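Local atomic coordinates of galactose-binding-like protein (Bacteroides thetaiotaomicron, PDB entry 7M1B), a protein that probably binds or processes glycans at the cell surface as a SusE-like protein, with a C-terminal galactose-binding-like beta domain. Residues A216-M221 with W257-M262; A266-F271 with L374-T379; W295-L300 with V352-F357. All coordinates share one frame; numbering follows the deposited sequence.

Contact 1: A216-M221 with W257-M262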
loop_
_atom_site.group_PDB
_atom_site.type_symbol
_atom_site.label_atom_id
_atom_site.label_comp_id
_atom_site.label_asym_id
_atom_site.label_seq_id
_atom_site.Cartn_x
_atom_site.Cartn_y
_atom_site.Cartn_z
ATOM N N ALA A 216 11.420 -19.139 -3.000
ATOM C CA ALA A 216 11.386 -20.512 -2.490
ATOM C C ALA A 216 10.482 -20.766 -1.270
ATOM O O ALA A 216 10.087 -21.923 -1.014
ATOM C CB ALA A 216 12.803 -21.011 -2.267
ATOM N N ASN A 217 10.276 -19.744 -0.445
ATOM C CA ASN A 217 9.426 -19.901 0.717
ATOM C C ASN A 217 8.043 -19.236 0.542
ATOM O O ASN A 217 7.286 -19.099 1.543
ATOM C CB ASN A 217 10.126 -19.267 1.916
ATOM C CG ASN A 217 10.393 -17.780 1.774
ATOM O OD1 ASN A 217 9.887 -17.113 0.884
ATOM N ND2 ASN A 217 11.095 -17.180 2.728
ATOM N N ASP A 218 7.597 -19.124 -0.725
ATOM C CA ASP A 218 6.278 -18.553 -0.961
ATOM C C ASP A 218 5.249 -19.688 -1.056
ATOM O O ASP A 218 5.581 -20.868 -1.299
ATOM C CB ASP A 218 6.224 -17.951 -2.372
ATOM C CG ASP A 218 6.960 -16.648 -2.545
ATOM O OD1 ASP A 218 7.491 -16.082 -1.539
ATOM O OD2 ASP A 218 7.041 -16.164 -3.647
ATOM N N ILE A 219 3.977 -19.385 -0.720
ATOM C CA ILE A 219 2.896 -20.326 -1.054
ATOM C C ILE A 219 2.726 -20.332 -2.562
ATOM O O ILE A 219 2.832 -19.278 -3.213
ATOM C CB ILE A 219 1.543 -20.035 -0.343
ATOM C CG1 ILE A 219 1.013 -18.619 -0.627
ATOM C CG2 ILE A 219 1.690 -20.256 1.180
ATOM C CD1 ILE A 219 -0.398 -18.348 -0.109
ATOM N N LYS A 220 2.276 -21.478 -3.048
ATOM C CA LYS A 220 1.951 -21.690 -4.448
ATOM C C LYS A 220 0.505 -21.222 -4.688
ATOM O O LYS A 220 -0.391 -21.472 -3.843
ATOM C CB LYS A 220 2.111 -23.163 -4.812
ATOM C CG LYS A 220 3.535 -23.700 -4.901
ATOM C CD LYS A 220 3.583 -25.173 -5.336
ATOM C CE LYS A 220 4.965 -25.769 -5.315
ATOM N NZ LYS A 220 4.950 -27.256 -5.454
ATOM N N MET A 221 0.271 -20.634 -5.892
ATOM C CA MET A 221 -1.048 -20.066 -6.174
ATOM C C MET A 221 -1.555 -20.613 -7.525
ATOM O O MET A 221 -2.259 -19.896 -8.239
ATOM C CB MET A 221 -1.031 -18.528 -6.128
ATOM C CG MET A 221 -0.837 -17.989 -4.646
ATOM S SD MET A 221 -2.279 -18.378 -3.645
ATOM C CE MET A 221 -3.408 -17.142 -4.237
ATOM N N TRP A 257 2.917 -16.036 2.514
ATOM C CA TRP A 257 3.047 -14.895 1.602
ATOM C C TRP A 257 3.174 -15.432 0.154
ATOM O O TRP A 257 3.711 -16.536 -0.102
ATOM C CB TRP A 257 4.275 -14.012 1.981
ATOM C CG TRP A 257 5.534 -14.800 2.231
ATOM C CD1 TRP A 257 6.471 -15.218 1.326
ATOM C CD2 TRP A 257 6.004 -15.204 3.520
ATOM N NE1 TRP A 257 7.480 -15.934 1.942
ATOM C CE2 TRP A 257 7.232 -15.896 3.311
ATOM C CE3 TRP A 257 5.484 -15.061 4.830
ATOM C CZ2 TRP A 257 7.953 -16.472 4.374
ATOM C CZ3 TRP A 257 6.217 -15.625 5.877
ATOM C CH2 TRP A 257 7.448 -16.294 5.655
ATOM N N PHE A 258 2.844 -14.558 -0.792
ATOM C CA PHE A 258 3.147 -14.776 -2.193
ATOM C C PHE A 258 3.764 -13.500 -2.767
ATOM O O PHE A 258 3.692 -12.438 -2.151
ATOM C CB PHE A 258 1.959 -15.257 -3.047
ATOM C CG PHE A 258 0.770 -14.312 -3.066
ATOM C CD1 PHE A 258 0.836 -13.101 -3.700
ATOM C CD2 PHE A 258 -0.419 -14.627 -2.426
ATOM C CE1 PHE A 258 -0.254 -12.234 -3.719
ATOM C CE2 PHE A 258 -1.516 -13.783 -2.456
ATOM C CZ PHE A 258 -1.432 -12.562 -3.079
ATOM N N THR A 259 4.442 -13.673 -3.917
ATOM C CA THR A 259 5.310 -12.656 -4.504
ATOM C C THR A 259 4.990 -12.484 -5.971
ATOM O O THR A 259 4.879 -13.476 -6.713
ATOM C CB THR A 259 6.826 -12.996 -4.405
ATOM O OG1 THR A 259 7.092 -13.438 -3.064
ATOM C CG2 THR A 259 7.699 -11.831 -4.795
ATOM N N PHE A 260 4.868 -11.203 -6.401
ATOM C CA PHE A 260 4.724 -11.019 -7.844
ATOM C C PHE A 260 5.549 -9.800 -8.293
ATOM O O PHE A 260 6.076 -9.049 -7.461
ATOM C CB PHE A 260 3.256 -10.820 -8.270
ATOM C CG PHE A 260 2.470 -9.733 -7.596
ATOM C CD1 PHE A 260 2.493 -8.464 -8.151
ATOM C CD2 PHE A 260 1.770 -9.962 -6.412
ATOM C CE1 PHE A 260 1.685 -7.467 -7.582
ATOM C CE2 PHE A 260 1.001 -8.956 -5.836
ATOM C CZ PHE A 260 0.949 -7.697 -6.423
ATOM N N ASP A 261 5.745 -9.700 -9.595
ATOM C CA ASP A 261 6.524 -8.612 -10.202
ATOM C C ASP A 261 5.500 -7.701 -10.881
ATOM O O ASP A 261 4.825 -8.122 -11.853
ATOM C CB ASP A 261 7.550 -9.248 -11.165
ATOM C CG ASP A 261 8.450 -8.282 -11.904
ATOM O OD1 ASP A 261 8.315 -7.091 -11.628
ATOM O OD2 ASP A 261 9.196 -8.740 -12.841
ATOM N N MET A 262 5.526 -6.431 -10.599
ATOM C CA MET A 262 4.679 -5.450 -11.293
ATOM C C MET A 262 5.164 -5.189 -12.740
ATOM O O MET A 262 4.405 -4.694 -13.560
ATOM C CB MET A 262 4.616 -4.123 -10.551
ATOM C CG MET A 262 3.937 -4.298 -9.121
ATOM S SD MET A 262 3.390 -2.660 -8.533
ATOM C CE MET A 262 4.997 -1.903 -8.308
HETATM O O HOH W 1 4.702 -18.402 2.643
HETATM O O HOH W 2 4.963 -16.105 -5.458
#
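T259 OG1 donates a hydrogen bond to D218 OD2 at 2.8 Å, on the syn side of the carboxylate but 31° out of its plane. Aspartate suits this buried place because its two oxygens serve several donors. OD2 also takes the backbone N of L215 and a proton of water 2, which accepts from T259 N, while OD1 faces R356 in a salt bridge. Beside it, W257 NE1 gives a nearly straight bond to N217 OD1 (2.9 Å). The amide oxygen lies in the indole plane, yet the indole nitrogen stands above the carbonyl plane of the amide, and the two planes are 78° apart. N217 CG sits between its backbone N and carbonyl carbon (chi1 61°), at the edge of the indole. D218 OD1 comes to the same edge, 3.2 Å from W257 CD1. Backbone bonding is sparse: I219 N donates to W257 O at 2.9 Å, and water 1 bridges N217 O and W257 N while lying over one indole face.

Farther out the contact turns apolar. I219 CG1 packs on F258 CB at 4.2 Å and M221 CG on F258 CD2 at 4.1 Å; a bend at chi2 sets the sulfur obliquely to the ring, a Met-aromatic contact. A loop with polar and apolar side chains is thus laid against the start of a long strand in the beta domain, whose family belongs to the galactose-binding-like clan.

Contact 2: A266-F271 with L374-T379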
loop_
_atom_site.group_PDB
_atom_site.type_symbol
_atom_site.label_atom_id
_atom_site.label_comp_id
_atom_site.label_asym_id
_atom_site.label_seq_id
_atom_site.Cartn_x
_atom_site.Cartn_y
_atom_site.Cartn_z
ATOM N N ALA A 266 7.327 1.792 -9.592
ATOM C CA ALA A 266 6.333 2.851 -9.419
ATOM C C ALA A 266 6.295 3.324 -7.975
ATOM O O ALA A 266 6.558 2.560 -7.075
ATOM C CB ALA A 266 4.961 2.357 -9.863
ATOM N N GLN A 267 5.893 4.587 -7.796
ATOM C CA GLN A 267 5.475 5.147 -6.521
ATOM C C GLN A 267 4.002 4.815 -6.358
ATOM O O GLN A 267 3.194 5.251 -7.175
ATOM C CB GLN A 267 5.708 6.687 -6.524
ATOM C CG GLN A 267 5.599 7.299 -5.120
ATOM C CD GLN A 267 6.658 6.865 -4.130
ATOM O OE1 GLN A 267 7.866 6.865 -4.390
ATOM N NE2 GLN A 267 6.200 6.517 -2.942
ATOM N N LEU A 268 3.627 3.983 -5.365
ATOM C CA LEU A 268 2.271 3.481 -5.267
ATOM C C LEU A 268 1.377 4.391 -4.437
ATOM O O LEU A 268 1.773 4.885 -3.345
ATOM C CB LEU A 268 2.328 2.084 -4.647
ATOM C CG LEU A 268 2.995 1.032 -5.524
ATOM C CD1 LEU A 268 3.034 -0.357 -4.820
ATOM C CD2 LEU A 268 2.261 0.879 -6.873
ATOM N N SER A 269 0.133 4.513 -4.876
ATOM C CA SER A 269 -0.908 5.271 -4.208
ATOM C C SER A 269 -1.878 4.367 -3.461
ATOM O O SER A 269 -2.160 4.601 -2.306
ATOM C CB SER A 269 -1.639 6.226 -5.117
ATOM O OG SER A 269 -2.202 5.498 -6.235
ATOM N N ARG A 270 -2.471 3.419 -4.164
ATOM C CA ARG A 270 -3.513 2.585 -3.564
ATOM C C ARG A 270 -3.725 1.354 -4.447
ATOM O O ARG A 270 -3.131 1.257 -5.534
ATOM C CB ARG A 270 -4.796 3.447 -3.584
ATOM C CG ARG A 270 -5.337 3.733 -4.980
ATOM C CD ARG A 270 -6.527 4.736 -4.914
ATOM N NE ARG A 270 -7.129 4.949 -6.239
ATOM C CZ ARG A 270 -8.060 4.214 -6.879
ATOM N NH1 ARG A 270 -8.599 3.126 -6.344
ATOM N NH2 ARG A 270 -8.440 4.598 -8.086
ATOM N N PHE A 271 -4.442 0.353 -3.914
ATOM C CA PHE A 271 -4.829 -0.757 -4.767
ATOM C C PHE A 271 -6.253 -1.170 -4.411
ATOM O O PHE A 271 -6.798 -0.779 -3.376
ATOM C CB PHE A 271 -3.825 -1.925 -4.603
ATOM C CG PHE A 271 -3.859 -2.671 -3.282
ATOM C CD1 PHE A 271 -3.233 -2.162 -2.126
ATOM C CD2 PHE A 271 -4.664 -3.804 -3.143
ATOM C CE1 PHE A 271 -3.297 -2.858 -0.910
ATOM C CE2 PHE A 271 -4.717 -4.496 -1.930
ATOM C CZ PHE A 271 -4.093 -3.992 -0.775
ATOM N N LEU A 374 -6.399 -8.004 -8.428
ATOM C CA LEU A 374 -5.721 -6.913 -7.688
ATOM C C LEU A 374 -5.321 -5.849 -8.714
ATOM O O LEU A 374 -4.730 -6.227 -9.760
ATOM C CB LEU A 374 -4.405 -7.408 -7.101
ATOM C CG LEU A 374 -4.523 -8.419 -5.984
ATOM C CD1 LEU A 374 -3.120 -8.896 -5.596
ATOM C CD2 LEU A 374 -5.222 -7.743 -4.790
ATOM N N TRP A 375 -5.862 -4.633 -8.553
ATOM C CA TRP A 375 -5.428 -3.544 -9.421
ATOM C C TRP A 375 -4.625 -2.536 -8.614
ATOM O O TRP A 375 -5.100 -2.092 -7.595
ATOM C CB TRP A 375 -6.645 -2.841 -10.035
ATOM C CG TRP A 375 -7.379 -3.632 -11.084
ATOM C CD1 TRP A 375 -7.093 -4.911 -11.481
ATOM C CD2 TRP A 375 -8.579 -3.205 -11.751
ATOM N NE1 TRP A 375 -8.022 -5.289 -12.422
ATOM C CE2 TRP A 375 -8.948 -4.262 -12.599
ATOM C CE3 TRP A 375 -9.329 -1.994 -11.795
ATOM C CZ2 TRP A 375 -10.080 -4.187 -13.431
ATOM C CZ3 TRP A 375 -10.425 -1.950 -12.640
ATOM C CH2 TRP A 375 -10.816 -3.020 -13.456
ATOM N N PHE A 376 -3.451 -2.123 -9.135
ATOM C CA PHE A 376 -2.551 -1.210 -8.411
ATOM C C PHE A 376 -2.574 0.156 -9.116
ATOM O O PHE A 376 -2.615 0.198 -10.345
ATOM C CB PHE A 376 -1.135 -1.762 -8.380
ATOM C CG PHE A 376 -0.917 -2.751 -7.261
ATOM C CD1 PHE A 376 -1.701 -3.867 -7.106
ATOM C CD2 PHE A 376 0.011 -2.438 -6.252
ATOM C CE1 PHE A 376 -1.466 -4.704 -6.015
ATOM C CE2 PHE A 376 0.243 -3.289 -5.189
ATOM C CZ PHE A 376 -0.609 -4.341 -5.008
ATOM N N TYR A 377 -2.441 1.207 -8.326
ATOM C CA TYR A 377 -2.456 2.559 -8.844
ATOM C C TYR A 377 -1.217 3.269 -8.381
ATOM O O TYR A 377 -0.783 3.031 -7.258
ATOM C CB TYR A 377 -3.691 3.356 -8.399
ATOM C CG TYR A 377 -4.981 2.791 -8.961
ATOM C CD1 TYR A 377 -5.600 1.696 -8.335
ATOM C CD2 TYR A 377 -5.540 3.286 -10.127
ATOM C CE1 TYR A 377 -6.753 1.122 -8.851
ATOM C CE2 TYR A 377 -6.706 2.738 -10.657
ATOM C CZ TYR A 377 -7.311 1.658 -10.011
ATOM O OH TYR A 377 -8.469 1.121 -10.508
ATOM N N GLY A 378 -0.672 4.179 -9.208
ATOM C CA GLY A 378 0.457 4.971 -8.721
ATOM C C GLY A 378 1.065 5.718 -9.925
ATOM O O GLY A 378 0.443 5.869 -10.991
ATOM N N THR A 379 2.331 6.054 -9.787
ATOM C CA THR A 379 3.045 6.827 -10.792
ATOM C C THR A 379 4.286 6.035 -11.203
ATOM O O THR A 379 5.208 5.901 -10.400
ATOM C CB THR A 379 3.464 8.212 -10.242
ATOM O OG1 THR A 379 2.328 8.912 -9.669
ATOM C CG2 THR A 379 4.165 8.993 -11.350
#
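F271 and F376 form the tight side of this antiparallel pairing. Their rings run side by side and point the same way, with planes at 17° but slid apart, so that ring barely overlaps ring; instead F271 CB sits over the centre of the F376 face, 3.8 Å from CD1, as a CH-pi contact. L268 CD1 reaches the edge of the same ring, 3.9 Å from F376 CD2. Flat phenyl groups and a branched leucine suit this buried face, where F343, F345 and F357 continue the hydrophobic packing. Close approach also explains G378 opposite L268: a beta carbon there would collide with Q267 O and L268 CA.

The partly exposed side carries R270 and Y377. R270 is extended from CG to NE, and its guanidinium lies flat on the phenol ring, planes at 13° and centres 3.8 Å apart, with NH2 over the ring centre. R270 NE also forms a salt bridge with E202, whose other oxygen receives a hydrogen bond from S269 OG. S269 and R270 both face Y377 in a classic beta bulge: S269 N donates to Y377 O at 3.0 Å, and Y377 N to R270 O at 2.9 Å. Beyond it, Q267 and T379 exchange two backbone bonds.

The chemistry therefore divides by face: dispersion and shape hold the buried phenylalanines, whereas the arginine's positive charge faces a pi cloud on one side of the guanidinium and has the carboxylate of E202 at NE, two interactions that probably restrain its rotation.

Contact 3: W295-L300 with V352-F357; sequences WGRSDL and VRYIRF
W295 and R356 satisfy both of each other's backbone groups: W295 N donates to R356 O at 2.8 Å and R356 N returns the bond to W295 O, both nearly straight at 169°. Two residues on, at the next hydrogen-bonded pair, R297 N donates to Y354 O, and R297 O accepts from two amides, Y354 N at 2.9 Å and R353 N at 2.8 Å. The first comes nearly in line with the carbonyl, the second from above its plane, so the two donors share one oxygen without competing for the same direction.

This doubled acceptor marks a classic beta bulge, R353 and Y354 both facing R297, at the point where the 352-357 chain turns a corner. The pairing belongs to the antiparallel sheet of the galactose-binding-like domain. G296 faces I355 in the non-hydrogen-bonded pair between the bonded ones. Glycine fits here, since a beta carbon would lie tight against V352 CG1 and I355 CD1; V352 CG1 instead packs on the strand backbone, 3.5 Å from R297 N.

Charged side chains and the indole N-H find partners too. R297 bends at chi3 (-63°) and grips D299 side-on, NE to OD1 at 3.0 Å and NH2 to OD2 at 2.9 Å, with W310 in a cation-pi contact. R356 spends all three guanidinium nitrogens elsewhere: NE on T259, NH1 on G305 O and NH2 on the aspartate of contact 1. W295 NE1 is taken by E293.

Y354 packs its ring beside the end of the strand: CD2 lies 3.3 Å from D299 O, and L300 CD1 reaches Y354 OH at 3.6 Å.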
loop_
_atom_site.group_PDB
_atom_site.type_symbol
_atom_site.label_atom_id
_atom_site.label_comp_id
_atom_site.label_asym_id
_atom_site.label_seq_id
_atom_site.Cartn_x
_atom_site.Cartn_y
_atom_site.Cartn_z
ATOM N N TRP A 295 4.215 -5.703 1.155
ATOM C CA TRP A 295 5.621 -5.347 1.227
ATOM C C TRP A 295 6.145 -5.156 -0.177
ATOM O O TRP A 295 5.581 -5.696 -1.165
ATOM C CB TRP A 295 6.372 -6.528 1.896
ATOM C CG TRP A 295 6.105 -6.630 3.384
ATOM C CD1 TRP A 295 4.928 -6.983 4.020
ATOM C CD2 TRP A 295 7.049 -6.314 4.442
ATOM N NE1 TRP A 295 5.097 -6.962 5.378
ATOM C CE2 TRP A 295 6.394 -6.602 5.663
ATOM C CE3 TRP A 295 8.417 -6.001 4.482
ATOM C CZ2 TRP A 295 7.012 -6.390 6.923
ATOM C CZ3 TRP A 295 9.029 -5.789 5.710
ATOM C CH2 TRP A 295 8.348 -6.020 6.915
ATOM N N GLY A 296 7.247 -4.433 -0.293
ATOM C CA GLY A 296 7.772 -4.266 -1.660
ATOM C C GLY A 296 9.281 -4.031 -1.694
ATOM O O GLY A 296 9.882 -3.653 -0.671
ATOM N N ARG A 297 9.885 -4.077 -2.891
ATOM C CA ARG A 297 11.248 -3.613 -3.119
ATOM C C ARG A 297 11.424 -3.237 -4.584
ATOM O O ARG A 297 10.694 -3.735 -5.474
ATOM C CB ARG A 297 12.218 -4.726 -2.704
ATOM C CG ARG A 297 12.116 -6.028 -3.491
ATOM C CD ARG A 297 12.956 -7.162 -2.877
ATOM N NE ARG A 297 14.378 -6.851 -2.891
ATOM C CZ ARG A 297 15.263 -7.464 -2.107
ATOM N NH1 ARG A 297 14.873 -8.451 -1.297
ATOM N NH2 ARG A 297 16.546 -7.124 -2.216
ATOM N N SER A 298 12.447 -2.412 -4.865
ATOM C CA SER A 298 12.672 -2.024 -6.249
ATOM C C SER A 298 13.695 -2.916 -6.960
ATOM O O SER A 298 13.682 -2.978 -8.193
ATOM C CB SER A 298 13.086 -0.580 -6.422
ATOM O OG SER A 298 14.229 -0.327 -5.585
ATOM N N ASP A 299 14.560 -3.583 -6.182
ATOM C CA ASP A 299 15.648 -4.389 -6.721
ATOM C C ASP A 299 15.279 -5.882 -6.669
ATOM O O ASP A 299 14.298 -6.285 -6.023
ATOM C CB ASP A 299 16.936 -4.098 -5.938
ATOM C CG ASP A 299 16.848 -4.539 -4.464
ATOM O OD1 ASP A 299 15.842 -4.374 -3.883
ATOM O OD2 ASP A 299 17.756 -5.215 -3.987
ATOM N N LEU A 300 15.977 -6.678 -7.481
ATOM C CA LEU A 300 15.720 -8.119 -7.585
ATOM C C LEU A 300 15.682 -8.788 -6.200
ATOM O O LEU A 300 16.649 -8.733 -5.416
ATOM C CB LEU A 300 16.798 -8.740 -8.474
ATOM C CG LEU A 300 16.475 -10.097 -9.101
ATOM C CD1 LEU A 300 15.422 -9.974 -10.205
ATOM C CD2 LEU A 300 17.752 -10.830 -9.517
ATOM N N VAL A 352 8.774 0.994 -5.804
ATOM C CA VAL A 352 8.950 -0.471 -5.702
ATOM C C VAL A 352 8.526 -1.098 -7.040
ATOM O O VAL A 352 7.857 -0.431 -7.855
ATOM C CB VAL A 352 8.172 -1.139 -4.548
ATOM C CG1 VAL A 352 8.768 -0.741 -3.193
ATOM C CG2 VAL A 352 6.701 -0.784 -4.603
ATOM N N ARG A 353 8.962 -2.352 -7.248
ATOM C CA ARG A 353 8.577 -3.117 -8.450
ATOM C C ARG A 353 8.057 -4.483 -7.998
ATOM O O ARG A 353 7.080 -4.950 -8.598
ATOM C CB ARG A 353 9.816 -3.331 -9.328
ATOM C CG ARG A 353 9.546 -4.305 -10.475
ATOM C CD ARG A 353 10.658 -4.323 -11.501
ATOM N NE ARG A 353 10.363 -5.347 -12.504
ATOM C CZ ARG A 353 10.838 -5.424 -13.732
ATOM N NH1 ARG A 353 11.535 -4.407 -14.269
ATOM N NH2 ARG A 353 10.427 -6.452 -14.460
ATOM N N TYR A 354 8.782 -5.169 -7.080
ATOM C CA TYR A 354 8.375 -6.473 -6.611
ATOM C C TYR A 354 7.477 -6.329 -5.414
ATOM O O TYR A 354 7.775 -5.520 -4.531
ATOM C CB TYR A 354 9.576 -7.395 -6.371
ATOM C CG TYR A 354 10.505 -7.513 -7.541
ATOM C CD1 TYR A 354 10.217 -8.405 -8.603
ATOM C CD2 TYR A 354 11.542 -6.602 -7.733
ATOM C CE1 TYR A 354 11.039 -8.476 -9.726
ATOM C CE2 TYR A 354 12.308 -6.584 -8.901
ATOM C CZ TYR A 354 12.029 -7.504 -9.910
ATOM O OH TYR A 354 12.825 -7.556 -11.034
ATOM N N ILE A 355 6.432 -7.154 -5.317
ATOM C CA ILE A 355 5.413 -6.998 -4.280
ATOM C C ILE A 355 5.196 -8.331 -3.577
ATOM O O ILE A 355 5.044 -9.341 -4.229
ATOM C CB ILE A 355 4.069 -6.448 -4.859
ATOM C CG1 ILE A 355 4.203 -5.108 -5.608
ATOM C CG2 ILE A 355 2.985 -6.380 -3.818
ATOM C CD1 ILE A 355 4.640 -4.002 -4.668
ATOM N N ARG A 356 5.023 -8.279 -2.248
ATOM C CA ARG A 356 4.554 -9.445 -1.509
ATOM C C ARG A 356 3.288 -9.103 -0.737
ATOM O O ARG A 356 3.165 -7.995 -0.153
ATOM C CB ARG A 356 5.610 -9.909 -0.512
ATOM C CG ARG A 356 6.626 -10.868 -1.114
ATOM C CD ARG A 356 7.728 -11.228 -0.160
ATOM N NE ARG A 356 8.246 -12.517 -0.620
ATOM C CZ ARG A 356 9.119 -13.247 0.061
ATOM N NH1 ARG A 356 9.747 -12.712 1.151
ATOM N NH2 ARG A 356 9.497 -14.439 -0.312
ATOM N N PHE A 357 2.361 -10.075 -0.695
ATOM C CA PHE A 357 1.258 -10.052 0.251
ATOM C C PHE A 357 1.572 -11.057 1.345
ATOM O O PHE A 357 1.773 -12.223 1.094
ATOM C CB PHE A 357 -0.049 -10.445 -0.457
ATOM C CG PHE A 357 -0.738 -9.290 -1.134
ATOM C CD1 PHE A 357 -0.037 -8.507 -2.034
ATOM C CD2 PHE A 357 -2.101 -9.098 -1.017
ATOM C CE1 PHE A 357 -0.660 -7.414 -2.654
ATOM C CE2 PHE A 357 -2.738 -7.995 -1.597
ATOM C CZ PHE A 357 -2.009 -7.191 -2.455
#

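From the N terminus, contact 1, in series with the others, comes first, closing the 35-residue loop between 216-221 and the start of strand 256-274. The same strand enters contact 2, whose partner 374-379 lies over a hundred residues later; within that loop contact 3 is nested, joining 295-300 to 352-357. Contacts 2 and 3 join strands of one curled sheet, and contact 1 lays a loop against a strand of it. Strand 256-274 pairs with 352-362 along its first part and with 370-380 along its later part. Contacts 1 and 3 meet through a D261-R353 salt bridge, contacts 2 and 3 through packing of L268 on V352, and contacts 1 and 2 where F260 and M262 touch F376.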